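Local structure of peptidase, zinc-dependent (Methanocorpusculum labreanum, 3LMC) at residues D8-V13 against D36-L41; P46-Y51 against D98-L103; K59-R64 against K83-H88; L92-G97 against V120-L125. The protein binds a zinc ion and an iron ion and probably works as a metallopeptidase of the M54 family that cleaves peptide bonds. All blocks are in the same frame, centred on the assembly; numbering follows the deposited sequence.

Interaction 1: D8-V13 against D36-L41; sequences DSRVPV and DGIFPL
Ser9 and Gly37 meet through their backbones, Ser9 N donating to Gly37 O at 3.0 Å where the loops after strands 3-7 and 31-34 run past each other. The side chain of Asp8 carries most of what follows. Its CG stands anti to the backbone N (chi1 -172°), and from there Asp8 OD2 takes the amide of Phe39, with N at 2.8 Å and well above the carboxylate plane. Arg10 grips the same carboxylate side-on: NE donates to Asp8 OD1 at 3.0 Å and NH2 to Asp8 OD2 at 2.9 Å, the latter from the face opposite to Phe39 N. A water bonded to Asp8 OD2 also reaches Phe39 O. Ile38 lies alongside Asp8, and its CG2 packs 3.6 Å from Arg10 NE, while its CD1 sits over one face of the guanidinium. An alanine in place of Asp8 would probably leave the Phe39 amide without its acceptor and the Arg10 guanidinium without its counter-charge, free to swing toward solvent. Asp8 OD1 accepts from Arg10 N, which closes an Asx turn inside the type I beta turn from Asp8 to Val11, a turn that leads the chain out of the end of a parallel strand.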
loop_
_atom_site.group_PDB
_atom_site.type_symbol
_atom_site.label_atom_id
_atom_site.label_comp_id
_atom_site.label_asym_id
_atom_site.label_seq_id
_atom_site.Cartn_x
_atom_site.Cartn_y
_atom_site.Cartn_z
ATOM N N ASP A 8 -6.443 7.229 -2.938
ATOM C CA ASP A 8 -6.436 8.537 -3.595
ATOM C C ASP A 8 -7.458 8.522 -4.732
ATOM O O ASP A 8 -7.343 7.729 -5.665
ATOM C CB ASP A 8 -5.033 8.849 -4.133
ATOM C CG ASP A 8 -4.901 10.266 -4.661
ATOM O OD1 ASP A 8 -5.640 10.631 -5.602
ATOM O OD2 ASP A 8 -4.031 11.018 -4.159
ATOM N N SER A 9 -8.458 9.394 -4.656
ATOM C CA SER A 9 -9.610 9.291 -5.546
ATOM C C SER A 9 -9.273 9.573 -7.011
ATOM O O SER A 9 -10.120 9.397 -7.881
ATOM C CB SER A 9 -10.749 10.197 -5.063
ATOM O OG SER A 9 -10.280 11.515 -4.896
ATOM N N ARG A 10 -8.043 9.996 -7.297
ATOM C CA ARG A 10 -7.633 10.124 -8.696
ATOM C C ARG A 10 -7.420 8.748 -9.321
ATOM O O ARG A 10 -7.352 8.624 -10.530
ATOM C CB ARG A 10 -6.383 10.998 -8.855
ATOM C CG ARG A 10 -6.596 12.488 -8.490
ATOM C CD ARG A 10 -5.268 13.259 -8.344
ATOM N NE ARG A 10 -4.477 12.852 -7.172
ATOM C CZ ARG A 10 -3.272 13.343 -6.885
ATOM N NH1 ARG A 10 -2.718 14.244 -7.680
ATOM N NH2 ARG A 10 -2.611 12.930 -5.818
ATOM N N VAL A 11 -7.302 7.714 -8.492
ATOM C CA VAL A 11 -7.256 6.346 -8.999
ATOM C C VAL A 11 -8.712 5.896 -9.074
ATOM O O VAL A 11 -9.440 6.072 -8.104
ATOM C CB VAL A 11 -6.463 5.425 -8.038
ATOM C CG1 VAL A 11 -6.393 4.026 -8.577
ATOM C CG2 VAL A 11 -5.055 5.987 -7.804
ATOM N N PRO A 12 -9.156 5.361 -10.228
ATOM C CA PRO A 12 -10.585 5.048 -10.424
ATOM C C PRO A 12 -11.251 4.480 -9.181
ATOM O O PRO A 12 -10.905 3.372 -8.770
ATOM C CB PRO A 12 -10.557 4.023 -11.558
ATOM C CG PRO A 12 -9.439 4.579 -12.464
ATOM C CD PRO A 12 -8.373 5.112 -11.460
ATOM N N VAL A 13 -12.178 5.234 -8.583
ATOM C CA VAL A 13 -12.685 4.875 -7.248
ATOM C C VAL A 13 -13.577 3.623 -7.290
ATOM O O VAL A 13 -13.898 3.029 -6.262
ATOM C CB VAL A 13 -13.403 6.057 -6.559
ATOM C CG1 VAL A 13 -12.403 7.192 -6.245
ATOM C CG2 VAL A 13 -14.559 6.580 -7.419
ATOM N N ASP A 36 -12.482 9.095 -0.589
ATOM C CA ASP A 36 -13.119 10.362 -0.922
ATOM C C ASP A 36 -12.161 11.519 -0.695
ATOM O O ASP A 36 -12.466 12.433 0.064
ATOM C CB ASP A 36 -14.404 10.568 -0.106
ATOM C CG ASP A 36 -14.153 10.630 1.399
ATOM O OD1 ASP A 36 -13.102 10.132 1.857
ATOM O OD2 ASP A 36 -15.017 11.177 2.123
ATOM N N GLY A 37 -11.000 11.482 -1.340
ATOM C CA GLY A 37 -10.029 12.555 -1.179
ATOM C C GLY A 37 -8.725 12.234 -1.860
ATOM O O GLY A 37 -8.452 11.072 -2.132
ATOM N N ILE A 38 -7.926 13.252 -2.159
ATOM C CA ILE A 38 -6.592 13.011 -2.696
ATOM C C ILE A 38 -5.531 13.170 -1.604
ATOM O O ILE A 38 -5.770 13.825 -0.586
ATOM C CB ILE A 38 -6.258 13.957 -3.870
ATOM C CG1 ILE A 38 -6.183 15.407 -3.389
ATOM C CG2 ILE A 38 -7.264 13.773 -5.012
ATOM C CD1 ILE A 38 -5.160 16.243 -4.144
ATOM N N PHE A 39 -4.367 12.555 -1.801
ATOM C CA PHE A 39 -3.240 12.797 -0.905
ATOM C C PHE A 39 -2.116 13.454 -1.697
ATOM O O PHE A 39 -1.326 12.772 -2.343
ATOM C CB PHE A 39 -2.752 11.496 -0.248
ATOM C CG PHE A 39 -1.808 11.715 0.919
ATOM C CD1 PHE A 39 -0.435 11.677 0.743
ATOM C CD2 PHE A 39 -2.300 11.968 2.182
ATOM C CE1 PHE A 39 0.431 11.886 1.826
ATOM C CE2 PHE A 39 -1.452 12.183 3.252
ATOM C CZ PHE A 39 -0.087 12.144 3.072
ATOM N N PRO A 40 -2.051 14.793 -1.664
ATOM C CA PRO A 40 -1.049 15.447 -2.505
ATOM C C PRO A 40 0.325 14.951 -2.104
ATOM O O PRO A 40 0.642 14.902 -0.916
ATOM C CB PRO A 40 -1.231 16.932 -2.178
ATOM C CG PRO A 40 -2.665 17.030 -1.699
ATOM C CD PRO A 40 -2.870 15.765 -0.919
ATOM N N LEU A 41 1.118 14.552 -3.089
ATOM C CA LEU A 41 2.401 13.934 -2.833
ATOM C C LEU A 41 3.496 14.961 -2.494
ATOM O O LEU A 41 3.319 16.160 -2.657
ATOM C CB LEU A 41 2.778 13.055 -4.038
ATOM C CG LEU A 41 1.791 11.892 -4.250
ATOM C CD1 LEU A 41 2.099 11.081 -5.514
ATOM C CD2 LEU A 41 1.795 10.993 -3.013
HETATM O O HOH W 1 -1.477 10.180 -3.399
#

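Interaction 2: P46-Y51 against D98-L103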
loop_
_atom_site.group_PDB
_atom_site.type_symbol
_atom_site.label_atom_id
_atom_site.label_comp_id
_atom_site.label_asym_id
_atom_site.label_seq_id
_atom_site.Cartn_x
_atom_site.Cartn_y
_atom_site.Cartn_z
ATOM N N PRO A 46 12.002 16.638 -10.496
ATOM C CA PRO A 46 11.700 17.086 -11.866
ATOM C C PRO A 46 12.509 16.370 -12.962
ATOM O O PRO A 46 11.958 16.067 -14.025
ATOM C CB PRO A 46 12.036 18.580 -11.833
ATOM C CG PRO A 46 13.019 18.724 -10.707
ATOM C CD PRO A 46 12.644 17.691 -9.687
ATOM N N VAL A 47 13.787 16.105 -12.712
ATOM C CA VAL A 47 14.614 15.401 -13.693
ATOM C C VAL A 47 14.168 13.944 -13.841
ATOM O O VAL A 47 14.132 13.414 -14.951
ATOM C CB VAL A 47 16.126 15.472 -13.357
ATOM C CG1 VAL A 47 16.403 14.886 -11.987
ATOM C CG2 VAL A 47 16.939 14.751 -14.418
ATOM N N ARG A 48 13.822 13.311 -12.720
ATOM C CA ARG A 48 13.292 11.946 -12.720
ATOM C C ARG A 48 11.831 11.890 -13.182
ATOM O O ARG A 48 11.391 10.894 -13.754
ATOM C CB ARG A 48 13.382 11.342 -11.315
ATOM C CG ARG A 48 14.679 10.623 -10.942
ATOM C CD ARG A 48 14.478 9.949 -9.586
ATOM N NE ARG A 48 15.598 9.125 -9.130
ATOM C CZ ARG A 48 15.665 7.802 -9.268
ATOM N NH1 ARG A 48 14.682 7.143 -9.870
ATOM N NH2 ARG A 48 16.724 7.135 -8.806
ATOM N N ASN A 49 11.081 12.962 -12.928
ATOM C CA ASN A 49 9.620 12.966 -13.106
ATOM C C ASN A 49 8.901 11.936 -12.219
ATOM O O ASN A 49 7.922 11.304 -12.641
ATOM C CB ASN A 49 9.226 12.765 -14.568
ATOM C CG ASN A 49 7.786 13.148 -14.836
ATOM O OD1 ASN A 49 7.166 13.869 -14.054
ATOM N ND2 ASN A 49 7.245 12.674 -15.949
ATOM N N GLN A 50 9.388 11.787 -10.989
ATOM C CA GLN A 50 8.880 10.777 -10.071
ATOM C C GLN A 50 8.857 11.355 -8.667
ATOM O O GLN A 50 9.517 12.372 -8.396
ATOM C CB GLN A 50 9.819 9.573 -10.043
ATOM C CG GLN A 50 10.107 8.921 -11.376
ATOM C CD GLN A 50 11.016 7.729 -11.190
ATOM O OE1 GLN A 50 12.173 7.889 -10.820
ATOM N NE2 GLN A 50 10.490 6.525 -11.412
ATOM N N TYR A 51 8.145 10.686 -7.764
ATOM C CA TYR A 51 8.080 11.135 -6.372
ATOM C C TYR A 51 8.856 10.240 -5.403
ATOM O O TYR A 51 8.765 9.017 -5.474
ATOM C CB TYR A 51 6.628 11.254 -5.916
ATOM C CG TYR A 51 5.797 12.218 -6.732
ATOM C CD1 TYR A 51 5.263 11.834 -7.953
ATOM C CD2 TYR A 51 5.545 13.512 -6.282
ATOM C CE1 TYR A 51 4.497 12.696 -8.696
ATOM C CE2 TYR A 51 4.760 14.391 -7.025
ATOM C CZ TYR A 51 4.246 13.975 -8.227
ATOM O OH TYR A 51 3.473 14.826 -8.991
ATOM N N ASP A 98 4.019 8.227 -9.890
ATOM C CA ASP A 98 5.108 7.272 -10.113
ATOM C C ASP A 98 6.145 7.416 -8.985
ATOM O O ASP A 98 6.575 8.530 -8.657
ATOM C CB ASP A 98 5.780 7.498 -11.470
ATOM C CG ASP A 98 6.754 6.379 -11.841
ATOM O OD1 ASP A 98 6.453 5.187 -11.570
ATOM O OD2 ASP A 98 7.819 6.696 -12.413
ATOM N N LEU A 99 6.544 6.292 -8.396
ATOM C CA LEU A 99 7.361 6.320 -7.178
ATOM C C LEU A 99 8.777 5.837 -7.423
ATOM O O LEU A 99 9.001 4.895 -8.196
ATOM C CB LEU A 99 6.738 5.437 -6.101
ATOM C CG LEU A 99 5.332 5.815 -5.661
ATOM C CD1 LEU A 99 4.861 4.844 -4.594
ATOM C CD2 LEU A 99 5.332 7.246 -5.137
ATOM N N TYR A 100 9.726 6.477 -6.749
ATOM C CA TYR A 100 11.071 5.921 -6.642
ATOM C C TYR A 100 11.590 5.929 -5.190
ATOM O O TYR A 100 10.980 6.518 -4.300
ATOM C CB TYR A 100 12.029 6.670 -7.569
ATOM C CG TYR A 100 12.516 7.992 -7.026
ATOM C CD1 TYR A 100 11.703 9.120 -7.045
ATOM C CD2 TYR A 100 13.804 8.120 -6.517
ATOM C CE1 TYR A 100 12.157 10.338 -6.557
ATOM C CE2 TYR A 100 14.268 9.336 -6.031
ATOM C CZ TYR A 100 13.440 10.438 -6.054
ATOM O OH TYR A 100 13.898 11.644 -5.566
ATOM N N GLU A 101 12.692 5.230 -4.948
ATOM C CA GLU A 101 13.469 5.441 -3.729
ATOM C C GLU A 101 14.933 5.566 -4.132
ATOM O O GLU A 101 15.312 5.148 -5.228
ATOM C CB GLU A 101 13.250 4.330 -2.701
ATOM C CG GLU A 101 13.432 2.916 -3.231
ATOM C CD GLU A 101 14.804 2.342 -2.950
ATOM O OE1 GLU A 101 14.969 1.112 -3.101
ATOM O OE2 GLU A 101 15.719 3.116 -2.576
ATOM N N PRO A 102 15.754 6.181 -3.274
ATOM C CA PRO A 102 17.131 6.488 -3.690
ATOM C C PRO A 102 17.849 5.354 -4.445
ATOM O O PRO A 102 18.486 5.625 -5.464
ATOM C CB PRO A 102 17.817 6.815 -2.368
ATOM C CG PRO A 102 16.708 7.468 -1.559
ATOM C CD PRO A 102 15.437 6.730 -1.942
ATOM N N LEU A 103 17.711 4.110 -3.991
ATOM C CA LEU A 103 18.443 2.993 -4.600
ATOM C C LEU A 103 17.807 2.393 -5.860
ATOM O O LEU A 103 18.357 1.448 -6.445
ATOM C CB LEU A 103 18.652 1.881 -3.571
ATOM C CG LEU A 103 19.978 1.840 -2.801
ATOM C CD1 LEU A 103 20.637 3.220 -2.711
ATOM C CD2 LEU A 103 19.747 1.240 -1.422
#
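Arg48 reaches across to Tyr100 and lies flat over its ring. From CB the chain runs extended through CG to Arg48 CD, which stands over the ring centre, 3.5 Å from the Tyr100 centroid in a CH-pi contact 6° off the normal. Arg48 NE follows at 3.3 Å from Tyr100 CD2, and CZ keeps the same atom beneath it, so that CD2 lies under the middle of the guanidinium and the two planes are 10° apart. Arg48 NH1 passes near Tyr100 CB and donates in plane to Gln50 OE1 at 2.8 Å, a bond that would help fix the guanidinium's rotation. Arg48 NH2 lies 3.8 Å from Tyr100 CD2. Gln50 donates from NE2 to Asp98 OD2 at 2.9 Å, coming from above the carboxylate plane, and also to Asp105 O. Asp98 OD1 forms a salt bridge with Arg124. Tyr51 N donates to Asp98 O and Tyr100 N to Tyr51 O, which pairs Tyr51 with Leu99 in parallel. Strand 50-52 lies between strands 44-45 and 99-101 in a mixed sheet, with a G1 bulge at Asn49 and Gln50 opposite Asp45; Leu99 packs on Val107 of strand 106-112, and helix 53-66 follows directly in the chain.

Interaction 3: K59-R64 against K83-H88; sequences KLDMFR and KFNHLH
Asn85 meets Arg64 through its side-chain oxygen, in a hydrogen bond between the two helical segments. Its CG sits between the backbone N and the carbonyl carbon, and Asn85 OD1 accepts from Arg64 NE at 2.7 Å. The bond is bent, 137° at the hydrogen, and OD1 lies 29° out of the guanidinium plane. The amide nitrogen of Asn85 turns back to Tyr81 O within its own helix, which fixes which way the amide faces. Asn85 O lies over one face of the guanidinium, toward its rim.

Segments 59-64 and 83-88, on helices 53-66 and 78-88, run at 117° to each other with axes 10.1 Å apart, so the long arm of Arg64 spans the gap, straight as far as CD and bent at chi3. It joins the two helices over the sheet, where Arg64 also touches Ile91 of strand 90-94 and Val117 of strand 117-120. The charge of Arg64 is probably balanced by Asp61, whose OD1 accepts from Arg64 NH2 at 2.7 Å through the anti lone pair; the carbonyls of Leu115, Glu89 and Gly116 are all hydrogen-bonded to the guanidinium.

One residue further on, His86 brings its backbone over the same guanidinium face, CA 3.4 Å above the plane, and its CB lies 3.3 Å from Arg64 NH2. The imidazole turns from the guanidinium, with His86 ND1 5.3 Å from Arg64 NH2, and His86 O is hydrogen-bonded to Lys90 NZ.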
loop_
_atom_site.group_PDB
_atom_site.type_symbol
_atom_site.label_atom_id
_atom_site.label_comp_id
_atom_site.label_asym_id
_atom_site.label_seq_id
_atom_site.Cartn_x
_atom_site.Cartn_y
_atom_site.Cartn_z
ATOM N N LYS A 59 5.248 11.995 5.428
ATOM C CA LYS A 59 4.091 12.874 5.358
ATOM C C LYS A 59 2.801 12.135 5.748
ATOM O O LYS A 59 1.902 12.720 6.367
ATOM C CB LYS A 59 3.961 13.444 3.945
ATOM C CG LYS A 59 2.929 14.514 3.818
ATOM C CD LYS A 59 2.765 14.945 2.354
ATOM C CE LYS A 59 1.815 16.136 2.229
ATOM N NZ LYS A 59 1.751 16.623 0.827
ATOM N N LEU A 60 2.719 10.855 5.387
ATOM C CA LEU A 60 1.550 10.037 5.707
ATOM C C LEU A 60 1.440 9.802 7.222
ATOM O O LEU A 60 0.351 9.859 7.801
ATOM C CB LEU A 60 1.636 8.690 4.992
ATOM C CG LEU A 60 0.365 8.166 4.332
ATOM C CD1 LEU A 60 0.480 6.659 4.125
ATOM C CD2 LEU A 60 -0.852 8.508 5.172
ATOM N N ASP A 61 2.568 9.523 7.863
ATOM C CA ASP A 61 2.567 9.415 9.317
ATOM C C ASP A 61 2.084 10.736 9.936
ATOM O O ASP A 61 1.215 10.753 10.803
ATOM C CB ASP A 61 3.950 9.056 9.836
ATOM C CG ASP A 61 4.064 9.237 11.341
ATOM O OD1 ASP A 61 3.425 8.475 12.102
ATOM O OD2 ASP A 61 4.778 10.162 11.760
HETATM N N MSE A 62 2.644 11.850 9.489
HETATM C CA MSE A 62 2.225 13.144 10.029
HETATM C C MSE A 62 0.729 13.388 9.860
HETATM O O MSE A 62 0.069 13.904 10.762
HETATM C CB MSE A 62 2.998 14.271 9.365
HETATM C CG MSE A 62 4.489 14.218 9.615
HETATM SE SE MSE A 62 5.259 15.898 9.045
HETATM C CE MSE A 62 3.740 17.056 9.539
ATOM N N PHE A 63 0.197 13.018 8.698
ATOM C CA PHE A 63 -1.228 13.174 8.435
ATOM C C PHE A 63 -2.077 12.346 9.409
ATOM O O PHE A 63 -3.066 12.834 9.972
ATOM C CB PHE A 63 -1.555 12.770 6.987
ATOM C CG PHE A 63 -2.990 12.924 6.642
ATOM C CD1 PHE A 63 -3.507 14.176 6.318
ATOM C CD2 PHE A 63 -3.839 11.823 6.648
ATOM C CE1 PHE A 63 -4.853 14.327 5.993
ATOM C CE2 PHE A 63 -5.187 11.965 6.321
ATOM C CZ PHE A 63 -5.691 13.221 5.996
ATOM N N ARG A 64 -1.703 11.088 9.596
ATOM C CA ARG A 64 -2.420 10.245 10.541
ATOM C C ARG A 64 -2.434 10.881 11.938
ATOM O O ARG A 64 -3.487 10.997 12.563
ATOM C CB ARG A 64 -1.784 8.860 10.616
ATOM C CG ARG A 64 -2.427 7.924 11.646
ATOM C CD ARG A 64 -1.724 6.558 11.633
ATOM N NE ARG A 64 -0.295 6.759 11.816
ATOM C CZ ARG A 64 0.650 5.987 11.297
ATOM N NH1 ARG A 64 0.324 4.916 10.580
ATOM N NH2 ARG A 64 1.926 6.287 11.508
ATOM N N LYS A 83 0.632 9.253 20.908
ATOM C CA LYS A 83 1.896 8.556 21.116
ATOM C C LYS A 83 2.022 7.300 20.274
ATOM O O LYS A 83 3.110 6.963 19.812
ATOM C CB LYS A 83 2.084 8.197 22.599
ATOM C CG LYS A 83 2.182 9.409 23.527
ATOM C CD LYS A 83 2.434 8.982 24.960
ATOM C CE LYS A 83 2.512 10.173 25.918
ATOM N NZ LYS A 83 3.853 10.826 25.964
ATOM N N PHE A 84 0.918 6.593 20.072
ATOM C CA PHE A 84 1.037 5.249 19.520
ATOM C C PHE A 84 0.283 4.972 18.212
ATOM O O PHE A 84 0.097 3.808 17.870
ATOM C CB PHE A 84 0.628 4.211 20.570
ATOM C CG PHE A 84 1.399 4.308 21.871
ATOM C CD1 PHE A 84 2.766 4.088 21.902
ATOM C CD2 PHE A 84 0.739 4.581 23.061
ATOM C CE1 PHE A 84 3.473 4.159 23.102
ATOM C CE2 PHE A 84 1.443 4.650 24.282
ATOM C CZ PHE A 84 2.801 4.445 24.298
ATOM N N ASN A 85 -0.151 6.013 17.495
ATOM C CA ASN A 85 -0.939 5.811 16.273
ATOM C C ASN A 85 -0.248 4.911 15.239
ATOM O O ASN A 85 -0.908 4.144 14.539
ATOM C CB ASN A 85 -1.387 7.148 15.630
ATOM C CG ASN A 85 -0.210 8.043 15.233
ATOM O OD1 ASN A 85 0.375 7.878 14.163
ATOM N ND2 ASN A 85 0.135 8.996 16.099
ATOM N N HIS A 86 1.074 5.008 15.139
ATOM C CA HIS A 86 1.836 4.210 14.172
ATOM C C HIS A 86 1.873 2.711 14.512
ATOM O O HIS A 86 2.149 1.892 13.640
ATOM C CB HIS A 86 3.268 4.751 14.039
ATOM C CG HIS A 86 4.048 4.704 15.319
ATOM N ND1 HIS A 86 3.789 5.545 16.382
ATOM C CD2 HIS A 86 5.072 3.907 15.711
ATOM C CE1 HIS A 86 4.628 5.279 17.366
ATOM N NE2 HIS A 86 5.412 4.283 16.987
ATOM N N LEU A 87 1.619 2.348 15.772
ATOM C CA LEU A 87 1.612 0.924 16.154
ATOM C C LEU A 87 0.256 0.303 15.812
ATOM O O LEU A 87 0.167 -0.889 15.514
ATOM C CB LEU A 87 1.860 0.725 17.665
ATOM C CG LEU A 87 2.984 1.447 18.422
ATOM C CD1 LEU A 87 3.068 0.970 19.891
ATOM C CD2 LEU A 87 4.322 1.235 17.717
ATOM N N HIS A 88 -0.798 1.117 15.852
ATOM C CA HIS A 88 -2.157 0.578 15.854
ATOM C C HIS A 88 -2.946 0.804 14.577
ATOM O O HIS A 88 -3.763 -0.035 14.195
ATOM C CB HIS A 88 -2.936 1.131 17.049
ATOM C CG HIS A 88 -2.410 0.664 18.365
ATOM N ND1 HIS A 88 -2.835 -0.500 18.966
ATOM C CD2 HIS A 88 -1.481 1.198 19.193
ATOM C CE1 HIS A 88 -2.188 -0.667 20.105
ATOM N NE2 HIS A 88 -1.362 0.351 20.267
#

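Interaction 4: L92-G97 against V120-L125; sequences LLVTPG and VSPHRL
Two torsions set up the polar end of this contact: Ser121 OG stands anti to its backbone N (chi1 162°), which aims it at Gly97 O, and Thr95 OG1 is likewise anti to its own N (chi1 175°). Ser121 OG donates to Gly97 O at 2.6 Å, from above the carbonyl plane, and at the same time accepts from His123 N at 3.0 Å, closing an ST turn. Thr95 OG1 accepts from Gly97 N in a second ST turn on the other segment, so both segments turn just where they leave the sheet. An alanine in place of Ser121 would probably leave Gly97 O and His123 N without this shared partner, undoing the ST turn and its tie to the 92-97 segment.

Before the turns the strands pair in parallel. Val120 N donates to Leu93 O, and Thr95 N to Val120 O, which brackets Val94 opposite Val120. The side chains of these two lie side by side and point the same way, Val94 CG2 meeting Val120 CG1 at 3.7 Å. Leu92 CD1 packs against Val120 CG1 at 3.8 Å, while Val94 CG1 touches Pro122 CG at 3.8 Å, the valine and the proline crossing at about a right angle.

Strand 90-94 lies between strands 3-7 and 117-120 in the mixed sheet. Helix 136-154, which carries the zinc ligands His149 and His153, packs on the face bearing Leu92, Val94 and Val120 and also touches Pro122 in the loop beyond, whereas Leu93 on the other face touches Phe39.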
loop_
_atom_site.group_PDB
_atom_site.type_symbol
_atom_site.label_atom_id
_atom_site.label_comp_id
_atom_site.label_asym_id
_atom_site.label_seq_id
_atom_site.Cartn_x
_atom_site.Cartn_y
_atom_site.Cartn_z
ATOM N N LEU A 92 -2.264 2.026 4.288
ATOM C CA LEU A 92 -1.761 1.815 2.933
ATOM C C LEU A 92 -2.343 2.904 2.032
ATOM O O LEU A 92 -3.560 2.966 1.821
ATOM C CB LEU A 92 -2.173 0.433 2.404
ATOM C CG LEU A 92 -1.877 0.163 0.913
ATOM C CD1 LEU A 92 -0.396 0.336 0.609
ATOM C CD2 LEU A 92 -2.364 -1.225 0.435
ATOM N N LEU A 93 -1.472 3.758 1.500
ATOM C CA LEU A 93 -1.870 4.804 0.556
ATOM C C LEU A 93 -1.804 4.245 -0.880
ATOM O O LEU A 93 -0.797 3.658 -1.287
ATOM C CB LEU A 93 -0.926 6.003 0.690
ATOM C CG LEU A 93 -1.304 7.434 0.280
ATOM C CD1 LEU A 93 -0.135 8.137 -0.413
ATOM C CD2 LEU A 93 -2.557 7.503 -0.550
ATOM N N VAL A 94 -2.883 4.415 -1.632
ATOM C CA VAL A 94 -2.906 4.043 -3.054
ATOM C C VAL A 94 -2.877 5.346 -3.828
ATOM O O VAL A 94 -3.833 6.116 -3.771
ATOM C CB VAL A 94 -4.176 3.264 -3.403
ATOM C CG1 VAL A 94 -4.264 3.015 -4.907
ATOM C CG2 VAL A 94 -4.204 1.948 -2.642
ATOM N N THR A 95 -1.771 5.608 -4.522
ATOM C CA THR A 95 -1.525 6.920 -5.117
ATOM C C THR A 95 -1.302 6.825 -6.627
ATOM O O THR A 95 -0.746 5.840 -7.113
ATOM C CB THR A 95 -0.270 7.565 -4.496
ATOM O OG1 THR A 95 0.024 8.804 -5.168
ATOM C CG2 THR A 95 0.922 6.634 -4.657
ATOM N N PRO A 96 -1.698 7.859 -7.382
ATOM C CA PRO A 96 -1.455 7.772 -8.834
ATOM C C PRO A 96 -0.017 8.105 -9.237
ATOM O O PRO A 96 0.344 7.887 -10.402
ATOM C CB PRO A 96 -2.400 8.837 -9.404
ATOM C CG PRO A 96 -2.463 9.878 -8.281
ATOM C CD PRO A 96 -2.516 9.035 -7.022
ATOM N N GLY A 97 0.787 8.636 -8.314
ATOM C CA GLY A 97 2.110 9.134 -8.670
ATOM C C GLY A 97 3.102 8.017 -8.946
ATOM O O GLY A 97 3.022 6.966 -8.324
ATOM N N VAL A 120 1.304 2.128 -2.307
ATOM C CA VAL A 120 1.374 1.450 -3.598
ATOM C C VAL A 120 0.938 2.411 -4.697
ATOM O O VAL A 120 0.031 3.231 -4.498
ATOM C CB VAL A 120 0.523 0.173 -3.652
ATOM C CG1 VAL A 120 -0.883 0.425 -3.118
ATOM C CG2 VAL A 120 0.454 -0.347 -5.097
ATOM N N SER A 121 1.600 2.334 -5.850
ATOM C CA SER A 121 1.249 3.198 -6.962
ATOM C C SER A 121 0.777 2.364 -8.141
ATOM O O SER A 121 1.527 1.526 -8.649
ATOM C CB SER A 121 2.444 4.019 -7.411
ATOM O OG SER A 121 2.185 4.522 -8.715
ATOM N N PRO A 122 -0.469 2.576 -8.574
ATOM C CA PRO A 122 -0.929 1.832 -9.750
ATOM C C PRO A 122 -0.340 2.371 -11.053
ATOM O O PRO A 122 -0.669 1.833 -12.113
ATOM C CB PRO A 122 -2.440 2.049 -9.728
ATOM C CG PRO A 122 -2.767 2.393 -8.305
ATOM C CD PRO A 122 -1.586 3.212 -7.859
ATOM N N HIS A 123 0.527 3.386 -10.989
ATOM C CA HIS A 123 1.015 4.016 -12.227
ATOM C C HIS A 123 1.629 3.021 -13.202
ATOM O O HIS A 123 1.405 3.115 -14.401
ATOM C CB HIS A 123 2.015 5.133 -11.945
ATOM C CG HIS A 123 2.309 5.983 -13.146
ATOM N ND1 HIS A 123 3.492 5.898 -13.850
ATOM C CD2 HIS A 123 1.558 6.913 -13.784
ATOM C CE1 HIS A 123 3.472 6.761 -14.850
ATOM N NE2 HIS A 123 2.307 7.387 -14.837
ATOM N N ARG A 124 2.413 2.075 -12.692
ATOM C CA ARG A 124 3.005 1.046 -13.541
ATOM C C ARG A 124 2.299 -0.307 -13.462
ATOM O O ARG A 124 2.773 -1.297 -14.039
ATOM C CB ARG A 124 4.483 0.893 -13.215
ATOM C CG ARG A 124 5.285 2.141 -13.596
ATOM C CD ARG A 124 6.754 1.975 -13.293
ATOM N NE ARG A 124 7.467 3.242 -13.389
ATOM C CZ ARG A 124 8.525 3.458 -14.158
ATOM N NH1 ARG A 124 9.007 2.490 -14.927
ATOM N NH2 ARG A 124 9.119 4.642 -14.142
ATOM N N LEU A 125 1.175 -0.345 -12.748
ATOM C CA LEU A 125 0.359 -1.554 -12.630
ATOM C C LEU A 125 -0.754 -1.558 -13.668
ATOM O O LEU A 125 -1.174 -2.618 -14.139
ATOM C CB LEU A 125 -0.245 -1.663 -11.220
ATOM C CG LEU A 125 0.781 -1.621 -10.087
ATOM C CD1 LEU A 125 0.142 -1.843 -8.688
ATOM C CD2 LEU A 125 1.889 -2.650 -10.345
#

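Overall arrangement
Interaction 4 lies nearest the centre of the chain, about 8 Å from it. Interaction 1 sits about 10 Å away, centre to centre, and joins it through Asp8 N and Val94 O at the ends of neighbouring strands of the five-stranded sheet. Interaction 2, in the separate three-stranded sheet, is about 13 Å from interaction 4 and touches it where Leu99 packs on Ser121. Interaction 3, about 20 Å from interaction 4, meets it where Leu60 packs on Leu93. Along the chain interaction 1 closes before the others open; interaction 3 is nested inside interaction 2 and closes before interaction 4 opens, while 2 and 4 alternate. Helix 53-66 packs on the face of the five-stranded sheet opposite the zinc-bearing helix 136-154.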